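Local coordinates for predicted metal-dependent hydrolase of the TIM-barrel fold (Lactobacillus casei, PDB 2QPX), which is probably a zinc-dependent hydrolase of the amidohydrolase superfamily, holding two zinc ions at its active centre, its substrate unknown, at residues 19-23 / 321-326; 25-31 / 73-79; 14-20 / 95-101. All coordinates share one frame; numbering follows the deposited sequence.

Contact 1: 19-23 / 321-326; sequences CHFLI and TYPEMY. With ZN (zinc ion), chain B.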
loop_
_atom_site.group_PDB
_atom_site.type_symbol
_atom_site.label_atom_id
_atom_site.label_comp_id
_atom_site.label_asym_id
_atom_site.label_seq_id
_atom_site.Cartn_x
_atom_site.Cartn_y
_atom_site.Cartn_z
ATOM N N CYS A 19 22.628 0.452 12.757
ATOM C CA CYS A 19 22.389 1.629 13.585
ATOM C C CYS A 19 23.544 2.606 13.388
ATOM O O CYS A 19 24.373 2.429 12.503
ATOM C CB CYS A 19 22.150 1.210 15.049
ATOM S SG CYS A 19 23.526 0.258 15.747
ATOM N N HIS A 20 23.602 3.634 14.219
ATOM C CA HIS A 20 24.409 4.808 13.950
ATOM C C HIS A 20 25.042 5.388 15.240
ATOM O O HIS A 20 24.644 5.080 16.383
ATOM C CB HIS A 20 23.547 5.858 13.263
ATOM C CG HIS A 20 23.115 5.457 11.879
ATOM N ND1 HIS A 20 24.000 5.355 10.832
ATOM C CD2 HIS A 20 21.895 5.123 11.376
ATOM C CE1 HIS A 20 23.346 4.937 9.746
ATOM N NE2 HIS A 20 22.064 4.795 10.046
ATOM N N PHE A 21 26.068 6.206 15.047
ATOM C CA PHE A 21 26.782 6.800 16.157
ATOM C C PHE A 21 25.872 7.584 17.095
ATOM O O PHE A 21 24.923 8.281 16.679
ATOM C CB PHE A 21 27.800 7.812 15.675
ATOM C CG PHE A 21 28.931 7.251 14.874
ATOM C CD1 PHE A 21 29.816 6.350 15.386
ATOM C CD2 PHE A 21 29.123 7.681 13.565
ATOM C CE1 PHE A 21 30.906 5.893 14.636
ATOM C CE2 PHE A 21 30.186 7.213 12.824
ATOM C CZ PHE A 21 31.075 6.328 13.368
ATOM N N LEU A 22 26.230 7.508 18.377
ATOM C CA LEU A 22 25.717 8.421 19.387
ATOM C C LEU A 22 26.482 9.738 19.397
ATOM O O LEU A 22 27.589 9.815 18.858
ATOM C CB LEU A 22 25.781 7.755 20.792
ATOM C CG LEU A 22 24.963 6.472 20.970
ATOM C CD1 LEU A 22 25.450 5.722 22.243
ATOM C CD2 LEU A 22 23.490 6.812 21.105
ATOM N N ILE A 23 25.897 10.745 20.047
ATOM C CA ILE A 23 26.558 12.019 20.259
ATOM C C ILE A 23 26.984 12.200 21.710
ATOM O O ILE A 23 26.582 11.474 22.602
ATOM C CB ILE A 23 25.675 13.212 19.800
ATOM C CG1 ILE A 23 24.517 13.486 20.770
ATOM C CG2 ILE A 23 25.234 13.034 18.308
ATOM C CD1 ILE A 23 23.785 14.806 20.515
ATOM N N THR A 321 22.425 9.005 17.726
ATOM C CA THR A 321 22.463 10.218 18.545
ATOM C C THR A 321 22.275 9.982 20.048
ATOM O O THR A 321 23.168 10.283 20.829
ATOM C CB THR A 321 21.465 11.288 17.972
ATOM O OG1 THR A 321 21.820 11.597 16.627
ATOM C CG2 THR A 321 21.464 12.593 18.822
ATOM N N TYR A 322 21.132 9.442 20.444
ATOM C CA TYR A 322 20.791 9.230 21.821
ATOM C C TYR A 322 20.177 7.884 22.085
ATOM O O TYR A 322 19.487 7.330 21.238
ATOM C CB TYR A 322 19.818 10.324 22.262
ATOM C CG TYR A 322 20.364 11.723 22.523
ATOM C CD1 TYR A 322 21.574 11.928 23.178
ATOM C CD2 TYR A 322 19.632 12.843 22.173
ATOM C CE1 TYR A 322 22.003 13.215 23.500
ATOM C CE2 TYR A 322 20.040 14.117 22.498
ATOM C CZ TYR A 322 21.240 14.306 23.155
ATOM O OH TYR A 322 21.593 15.588 23.456
ATOM N N PRO A 323 20.367 7.354 23.304
ATOM C CA PRO A 323 19.864 6.013 23.606
ATOM C C PRO A 323 18.359 5.874 23.582
ATOM O O PRO A 323 17.862 4.770 23.368
ATOM C CB PRO A 323 20.456 5.702 24.979
ATOM C CG PRO A 323 20.679 7.076 25.607
ATOM C CD PRO A 323 21.140 7.923 24.435
ATOM N N GLU A 324 17.634 6.972 23.768
ATOM C CA GLU A 324 16.163 6.906 23.646
ATOM C C GLU A 324 15.702 6.375 22.296
ATOM O O GLU A 324 14.665 5.711 22.221
ATOM C CB GLU A 324 15.510 8.271 23.858
ATOM C CG GLU A 324 15.625 8.825 25.254
ATOM C CD GLU A 324 16.901 9.628 25.545
ATOM O OE1 GLU A 324 17.908 9.520 24.832
ATOM O OE2 GLU A 324 16.914 10.318 26.593
HETATM N N MSE A 325 16.418 6.716 21.227
HETATM C CA MSE A 325 15.979 6.285 19.920
HETATM C C MSE A 325 16.204 4.784 19.787
HETATM O O MSE A 325 15.401 4.090 19.165
HETATM C CB MSE A 325 16.685 7.059 18.814
HETATM C CG MSE A 325 16.209 6.740 17.387
HETATM SE SE MSE A 325 16.906 7.973 16.096
HETATM C CE MSE A 325 16.093 7.179 14.484
ATOM N N TYR A 326 17.326 4.283 20.337
ATOM C CA TYR A 326 17.530 2.855 20.390
ATOM C C TYR A 326 16.443 2.153 21.231
ATOM O O TYR A 326 15.856 1.115 20.818
ATOM C CB TYR A 326 18.895 2.548 21.019
ATOM C CG TYR A 326 20.092 2.720 20.073
ATOM C CD1 TYR A 326 20.739 3.931 19.917
ATOM C CD2 TYR A 326 20.546 1.636 19.312
ATOM C CE1 TYR A 326 21.813 4.052 19.055
ATOM C CE2 TYR A 326 21.632 1.743 18.459
ATOM C CZ TYR A 326 22.265 2.943 18.351
ATOM O OH TYR A 326 23.340 3.002 17.505
HETATM ZN ZN ZN B . 20.678 3.964 8.733
HETATM O O HOH W 1 19.218 5.187 7.919
#
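A single beta bridge between Leu22 and Thr321, flanked by a buried tyrosine hydroxyl, ties the loop that leaves strand 14-19 to the chain entering helix 323-342. Two nearly straight bonds frame the bridged pair: Thr321 N gives its hydrogen to Phe21 O at 2.8 Å, and Ile23 N reaches Thr321 O at 2.9 Å, in the carbonyl plane and on a lone pair. Nearer the metal, Tyr326 OH donates to His20 O over 2.7 Å, the oxygen lying at the edge of the phenol ring. Cys19 SG lies at the edge of the same ring, 4.9 Å from the Tyr326 ring centroid, a sulfur-aromatic contact made with SG between the backbone N and the carbonyl carbon (chi1 57°). The tyrosine thus grips the backbone of His20, whose NE2 is bound to zinc at 2.1 Å, a second-shell hold on the HxH motif formed by His18 and His20. Farther along, Ile23 runs alongside Thr321, its CD1 3.6 Å from Thr321 CG2, and also touches the Tyr322 ring, while Leu22 CD2 lies 3.8 Å from Tyr326 CE1. Helix 79-92 packs on Leu22 and Pro323, helix 30-37 covers Ile23, Thr321 and Tyr322, and strand 95-101 meets Cys19, Phe21 and Tyr326.

Contact 2: 25-31 / 73-79; sequences GKVPNRD and PLAAMND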
loop_
_atom_site.group_PDB
_atom_site.type_symbol
_atom_site.label_atom_id
_atom_site.label_comp_id
_atom_site.label_asym_id
_atom_site.label_seq_id
_atom_site.Cartn_x
_atom_site.Cartn_y
_atom_site.Cartn_z
ATOM N N GLY A 25 27.129 13.301 25.266
ATOM C CA GLY A 25 26.067 13.495 26.243
ATOM C C GLY A 25 26.077 14.881 26.889
ATOM O O GLY A 25 25.079 15.318 27.447
ATOM N N LYS A 26 27.195 15.594 26.778
ATOM C CA LYS A 26 27.338 16.950 27.331
ATOM C C LYS A 26 26.724 18.051 26.464
ATOM O O LYS A 26 26.657 19.208 26.889
ATOM C CB LYS A 26 28.827 17.252 27.571
ATOM C CG LYS A 26 29.485 16.272 28.492
ATOM C CD LYS A 26 30.952 16.678 28.813
ATOM C CE LYS A 26 31.862 16.494 27.586
ATOM N NZ LYS A 26 31.865 15.072 27.104
ATOM N N VAL A 27 26.280 17.726 25.238
ATOM C CA VAL A 27 25.663 18.733 24.372
ATOM C C VAL A 27 24.490 19.404 25.071
ATOM O O VAL A 27 23.638 18.735 25.620
ATOM C CB VAL A 27 25.200 18.047 23.022
ATOM C CG1 VAL A 27 24.085 18.813 22.327
ATOM C CG2 VAL A 27 26.439 17.817 22.130
ATOM N N PRO A 28 24.455 20.739 25.086
ATOM C CA PRO A 28 23.497 21.410 25.969
ATOM C C PRO A 28 22.000 21.353 25.635
ATOM O O PRO A 28 21.171 21.278 26.566
ATOM C CB PRO A 28 23.998 22.877 25.960
ATOM C CG PRO A 28 24.676 23.024 24.645
ATOM C CD PRO A 28 25.382 21.699 24.455
ATOM N N ASN A 29 21.652 21.350 24.355
ATOM C CA ASN A 29 20.226 21.480 23.949
ATOM C C ASN A 29 19.628 20.087 23.706
ATOM O O ASN A 29 19.136 19.776 22.627
ATOM C CB ASN A 29 20.107 22.373 22.698
ATOM C CG ASN A 29 21.002 21.920 21.530
ATOM O OD1 ASN A 29 21.999 21.189 21.720
ATOM N ND2 ASN A 29 20.653 22.359 20.307
ATOM N N ARG A 30 19.656 19.255 24.734
ATOM C CA ARG A 30 19.280 17.849 24.628
ATOM C C ARG A 30 17.816 17.653 24.154
ATOM O O ARG A 30 17.538 16.825 23.277
ATOM C CB ARG A 30 19.534 17.150 25.955
ATOM C CG ARG A 30 19.071 15.748 26.018
ATOM C CD ARG A 30 19.776 14.990 27.191
ATOM N NE ARG A 30 19.118 13.716 27.380
ATOM C CZ ARG A 30 18.503 13.310 28.462
ATOM N NH1 ARG A 30 18.637 13.963 29.595
ATOM N NH2 ARG A 30 17.847 12.182 28.429
ATOM N N ASP A 31 16.868 18.396 24.723
ATOM C CA ASP A 31 15.450 18.302 24.295
ATOM C C ASP A 31 15.323 18.571 22.782
ATOM O O ASP A 31 14.722 17.789 22.042
ATOM C CB ASP A 31 14.614 19.306 25.083
ATOM C CG ASP A 31 13.124 19.141 24.926
ATOM O OD1 ASP A 31 12.644 18.283 24.218
ATOM O OD2 ASP A 31 12.377 19.846 25.638
ATOM N N PRO A 73 14.956 15.653 34.075
ATOM C CA PRO A 73 15.030 14.511 33.193
ATOM C C PRO A 73 15.685 14.780 31.826
ATOM O O PRO A 73 16.164 13.833 31.214
ATOM C CB PRO A 73 13.574 14.103 33.027
ATOM C CG PRO A 73 12.801 15.384 33.246
ATOM C CD PRO A 73 13.557 16.048 34.336
ATOM N N LEU A 74 15.712 16.035 31.391
ATOM C CA LEU A 74 16.304 16.409 30.101
ATOM C C LEU A 74 17.679 17.100 30.193
ATOM O O LEU A 74 18.173 17.666 29.215
ATOM C CB LEU A 74 15.294 17.234 29.283
ATOM C CG LEU A 74 13.986 16.493 28.967
ATOM C CD1 LEU A 74 13.029 17.411 28.208
ATOM C CD2 LEU A 74 14.267 15.216 28.184
ATOM N N ALA A 75 18.331 16.994 31.338
ATOM C CA ALA A 75 19.646 17.573 31.535
ATOM C C ALA A 75 20.697 16.935 30.644
ATOM O O ALA A 75 20.658 15.723 30.427
ATOM C CB ALA A 75 20.067 17.399 33.004
ATOM N N ALA A 76 21.650 17.735 30.176
ATOM C CA ALA A 76 22.900 17.193 29.632
ATOM C C ALA A 76 23.605 16.372 30.726
ATOM O O ALA A 76 23.319 16.518 31.914
ATOM C CB ALA A 76 23.809 18.317 29.083
HETATM N N MSE A 77 24.489 15.463 30.321
HETATM C CA MSE A 77 25.096 14.511 31.236
HETATM C C MSE A 77 26.594 14.487 31.025
HETATM O O MSE A 77 27.078 14.431 29.890
HETATM C CB MSE A 77 24.514 13.107 31.022
HETATM C CG MSE A 77 23.052 12.998 31.395
HETATM SE SE MSE A 77 22.179 11.419 30.771
HETATM C CE MSE A 77 21.705 12.085 29.023
ATOM N N ASN A 78 27.326 14.513 32.150
ATOM C CA ASN A 78 28.766 14.284 32.092
ATOM C C ASN A 78 29.066 12.811 31.811
ATOM O O ASN A 78 28.168 11.976 31.742
ATOM C CB ASN A 78 29.434 14.792 33.383
ATOM C CG ASN A 78 29.696 16.288 33.352
ATOM O OD1 ASN A 78 29.773 16.882 32.282
ATOM N ND2 ASN A 78 29.889 16.901 34.536
ATOM N N ASP A 79 30.336 12.481 31.590
ATOM C CA ASP A 79 30.646 11.157 31.072
ATOM C C ASP A 79 30.207 9.967 31.949
ATOM O O ASP A 79 29.680 8.972 31.446
ATOM C CB ASP A 79 32.132 11.090 30.723
ATOM C CG ASP A 79 32.531 12.074 29.633
ATOM O OD1 ASP A 79 31.685 12.756 29.030
ATOM O OD2 ASP A 79 33.757 12.161 29.344
HETATM O O HOH W 2 19.387 19.886 28.206
HETATM O O HOH W 3 16.712 11.301 31.008
#
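The guanidinium group of Arg30 has the selenomethionine Met77 over one face, with the methyl CE 3.4 Å above the plane and over its centre, and has Ala75 O and a water at its edge. NH1 holds two backbone carbonyls at once, Ala75 O at 2.8 Å and Pro73 O at 3.0 Å from Arg30 NH1, both tilted out of the guanidinium plane. The edge water accepts from Arg30 NH2 and donates to Pro73 O, so that this carbonyl is gripped twice. With CG anti to the backbone N (chi1 174°) and the chain extended as far as NE, the arginine spans from its helix to the loop at 73-75; Met77, bent at chi3 (-86°), brings its methyl back over the charge. A second water donates to both Pro28 O and Leu74 O, stitching the two loops together. Farther along the loops the backbones meet directly: Met77 N donates to Gly25 O at 2.9 Å in an almost straight bond that comes from above the carbonyl plane, and Ala76 CB lies 3.5 Å from Val27 O. At the solvent-exposed end Lys26 NZ makes a salt bridge to Asp79, using the syn lone pair of Asp79 OD1 at 3.0 Å, and shares its charge with Asp24. The carboxylate of Asp31 hydrogen-bonds Tyr56, and Arg30 NH2 also pairs with Glu324. The contact joins the start of helix 30-37 to the loop leading into helix 79-92, and helix 54-66 packs on Arg30, Asp31 and Leu74.

Contact 3: 14-20 / 95-101; sequences LLDHHCH and FKELLID. With ZN (zinc ion), chain B.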
loop_
_atom_site.group_PDB
_atom_site.type_symbol
_atom_site.label_atom_id
_atom_site.label_comp_id
_atom_site.label_asym_id
_atom_site.label_seq_id
_atom_site.Cartn_x
_atom_site.Cartn_y
_atom_site.Cartn_z
ATOM N N LEU A 14 19.001 -8.668 21.763
ATOM C CA LEU A 14 18.901 -7.975 20.453
ATOM C C LEU A 14 20.262 -7.772 19.872
ATOM O O LEU A 14 21.154 -7.248 20.543
ATOM C CB LEU A 14 18.215 -6.596 20.620
ATOM C CG LEU A 14 16.778 -6.602 21.147
ATOM C CD1 LEU A 14 16.348 -5.178 21.536
ATOM C CD2 LEU A 14 15.790 -7.245 20.126
ATOM N N LEU A 15 20.416 -8.152 18.603
ATOM C CA LEU A 15 21.607 -7.797 17.831
ATOM C C LEU A 15 21.119 -6.719 16.870
ATOM O O LEU A 15 20.348 -7.017 15.954
ATOM C CB LEU A 15 22.182 -9.003 17.093
ATOM C CG LEU A 15 23.624 -8.878 16.595
ATOM C CD1 LEU A 15 24.120 -10.194 15.931
ATOM C CD2 LEU A 15 23.872 -7.637 15.643
ATOM N N ASP A 16 21.539 -5.484 17.122
ATOM C CA ASP A 16 21.063 -4.350 16.320
ATOM C C ASP A 16 21.968 -4.273 15.091
ATOM O O ASP A 16 23.047 -3.677 15.130
ATOM C CB ASP A 16 21.126 -3.047 17.117
ATOM C CG ASP A 16 20.283 -1.929 16.518
ATOM O OD1 ASP A 16 19.936 -2.013 15.312
ATOM O OD2 ASP A 16 20.030 -0.944 17.278
ATOM N N HIS A 17 21.486 -4.857 13.991
ATOM C CA HIS A 17 22.363 -5.084 12.823
ATOM C C HIS A 17 22.600 -3.835 11.970
ATOM O O HIS A 17 23.472 -3.864 11.095
ATOM C CB HIS A 17 21.890 -6.275 11.963
ATOM C CG HIS A 17 20.889 -5.873 10.954
ATOM N ND1 HIS A 17 21.223 -5.661 9.632
ATOM C CD2 HIS A 17 19.578 -5.535 11.089
ATOM C CE1 HIS A 17 20.164 -5.168 9.011
ATOM N NE2 HIS A 17 19.145 -5.097 9.859
ATOM N N HIS A 18 21.834 -2.772 12.206
ATOM C CA HIS A 18 22.030 -1.527 11.508
ATOM C C HIS A 18 21.636 -0.352 12.385
ATOM O O HIS A 18 20.442 -0.138 12.641
ATOM C CB HIS A 18 21.231 -1.477 10.204
ATOM C CG HIS A 18 21.363 -0.154 9.526
ATOM N ND1 HIS A 18 22.442 0.176 8.733
ATOM C CD2 HIS A 18 20.589 0.948 9.591
ATOM C CE1 HIS A 18 22.306 1.427 8.311
ATOM N NE2 HIS A 18 21.202 1.926 8.837
ATOM N N CYS A 19 22.628 0.452 12.757
ATOM C CA CYS A 19 22.389 1.629 13.585
ATOM C C CYS A 19 23.544 2.606 13.388
ATOM O O CYS A 19 24.373 2.429 12.503
ATOM C CB CYS A 19 22.150 1.210 15.049
ATOM S SG CYS A 19 23.526 0.258 15.747
ATOM N N HIS A 20 23.602 3.634 14.219
ATOM C CA HIS A 20 24.409 4.808 13.950
ATOM C C HIS A 20 25.042 5.388 15.240
ATOM O O HIS A 20 24.644 5.080 16.383
ATOM C CB HIS A 20 23.547 5.858 13.263
ATOM C CG HIS A 20 23.115 5.457 11.879
ATOM N ND1 HIS A 20 24.000 5.355 10.832
ATOM C CD2 HIS A 20 21.895 5.123 11.376
ATOM C CE1 HIS A 20 23.346 4.937 9.746
ATOM N NE2 HIS A 20 22.064 4.795 10.046
ATOM N N PHE A 95 19.953 -5.307 24.615
ATOM C CA PHE A 95 20.865 -5.183 23.478
ATOM C C PHE A 95 22.171 -5.901 23.799
ATOM O O PHE A 95 22.727 -5.739 24.888
ATOM C CB PHE A 95 21.177 -3.723 23.177
ATOM C CG PHE A 95 20.091 -2.945 22.460
ATOM C CD1 PHE A 95 19.025 -2.391 23.153
ATOM C CD2 PHE A 95 20.159 -2.714 21.087
ATOM C CE1 PHE A 95 18.089 -1.597 22.533
ATOM C CE2 PHE A 95 19.212 -1.913 20.470
ATOM C CZ PHE A 95 18.171 -1.385 21.163
ATOM N N LYS A 96 22.672 -6.676 22.852
ATOM C CA LYS A 96 23.957 -7.370 23.034
ATOM C C LYS A 96 25.047 -6.987 22.047
ATOM O O LYS A 96 26.210 -7.278 22.282
ATOM C CB LYS A 96 23.763 -8.889 23.037
ATOM C CG LYS A 96 22.920 -9.397 24.216
ATOM C CD LYS A 96 23.535 -9.102 25.569
ATOM C CE LYS A 96 22.604 -9.638 26.668
ATOM N NZ LYS A 96 23.219 -9.426 27.991
ATOM N N GLU A 97 24.708 -6.326 20.938
ATOM C CA GLU A 97 25.725 -5.858 19.981
ATOM C C GLU A 97 25.102 -4.790 19.096
ATOM O O GLU A 97 23.925 -4.894 18.790
ATOM C CB GLU A 97 26.275 -7.007 19.137
ATOM C CG GLU A 97 27.518 -6.633 18.341
ATOM C CD GLU A 97 28.069 -7.728 17.500
ATOM O OE1 GLU A 97 27.286 -8.593 17.065
ATOM O OE2 GLU A 97 29.310 -7.700 17.279
ATOM N N LEU A 98 25.912 -3.809 18.695
ATOM C CA LEU A 98 25.547 -2.809 17.709
ATOM C C LEU A 98 26.456 -2.912 16.510
ATOM O O LEU A 98 27.673 -2.938 16.660
ATOM C CB LEU A 98 25.694 -1.415 18.286
ATOM C CG LEU A 98 24.954 -1.108 19.615
ATOM C CD1 LEU A 98 25.186 0.382 19.982
ATOM C CD2 LEU A 98 23.491 -1.558 19.653
ATOM N N LEU A 99 25.867 -2.925 15.309
ATOM C CA LEU A 99 26.636 -2.790 14.074
ATOM C C LEU A 99 26.324 -1.408 13.492
ATOM O O LEU A 99 25.213 -1.160 13.024
ATOM C CB LEU A 99 26.309 -3.910 13.079
ATOM C CG LEU A 99 26.234 -5.342 13.621
ATOM C CD1 LEU A 99 26.012 -6.369 12.491
ATOM C CD2 LEU A 99 27.485 -5.667 14.423
ATOM N N ILE A 100 27.304 -0.513 13.549
ATOM C CA ILE A 100 27.145 0.890 13.209
ATOM C C ILE A 100 27.651 1.163 11.777
ATOM O O ILE A 100 28.799 0.863 11.422
ATOM C CB ILE A 100 27.882 1.813 14.176
ATOM C CG1 ILE A 100 27.141 1.804 15.541
ATOM C CG2 ILE A 100 28.031 3.225 13.602
ATOM C CD1 ILE A 100 27.741 2.659 16.644
ATOM N N ASP A 101 26.751 1.711 10.966
ATOM C CA ASP A 101 27.085 2.256 9.653
ATOM C C ASP A 101 27.852 3.560 9.900
ATOM O O ASP A 101 27.282 4.576 10.303
ATOM C CB ASP A 101 25.795 2.483 8.860
ATOM C CG ASP A 101 25.987 3.320 7.601
ATOM O OD1 ASP A 101 27.087 3.767 7.238
ATOM O OD2 ASP A 101 24.927 3.527 7.003
HETATM ZN ZN ZN B . 20.678 3.964 8.733
HETATM O O HOH W 4 26.474 6.426 12.125
HETATM O O HOH W 1 19.218 5.187 7.919
#
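His18 gives NE2 to the zinc ion at 2.1 Å, beside His20, a water and Asp318 among the ligands; its CG lies anti to the backbone N (chi1 176°), which carries the ring out to the metal. Asp101 lies alongside both rings: its OD2 is 3.6 Å from His18 CE1, at the ring edge, and 3.5 Å from His20 CE1. Its OD1 takes the backbone N of Gly103, while OD2 is held by Arg129 and by NZ of the carboxylated lysine at position 167. His20 ND1 bonds a water in its ring plane, which donates to Asp101 O; the direct bond from ND1 to that carbonyl is weak. Behind the ligands the two segments are parallel strands of the TIM barrel, and the two histidines form the HxH motif at the end of the first strand, as in other amidohydrolases. Backbone bonds run from Lys96 N to Leu14 O through to Asp101 N with Cys19 O at 2.9 Å, interrupted by bulges between Leu14 and Leu15 and between Asp16 and Cys19. Ile100 places CG1 3.9 Å from Cys19 SG and CD1 3.9 Å from His20 O. An alanine here is likely to open a gap beside that sulfur and at His20 O, where the CD1 contact is lost. On the same side, Leu14 CD1 stands over the centre of the Phe95 ring in a CH-pi contact, and Asp16 OD2 meets the ring's edge at CE2, 3.4 Å away, while bonding Ser317. On the other side Leu15 packs beside Glu97 and against Leu99, with helix 349-367 beyond.

How the contacts relate
Contacts 1 and 3 start from the same stretch of chain, share Cys19 and His20, and have centres about 10 Å apart. Contact 3 holds both zinc-binding histidines, whereas contact 1 joins the loop just beyond them to helix 323-342. Tyr326 joins the two, its CD2 3.3 Å from Asp16 OD2 and its O 3.4 Å from Phe95 CZ. Contact 2 lies farther out, with its centre about 13 Å from that of contact 1 and about 23 Å from that of contact 3, which it does not touch, the nearest atoms being about 12 Å apart. Its link inward is a salt bridge, Arg30 NH2 to Glu324 OE2 at 2.8 Å, with Tyr322 OH packed on Arg30.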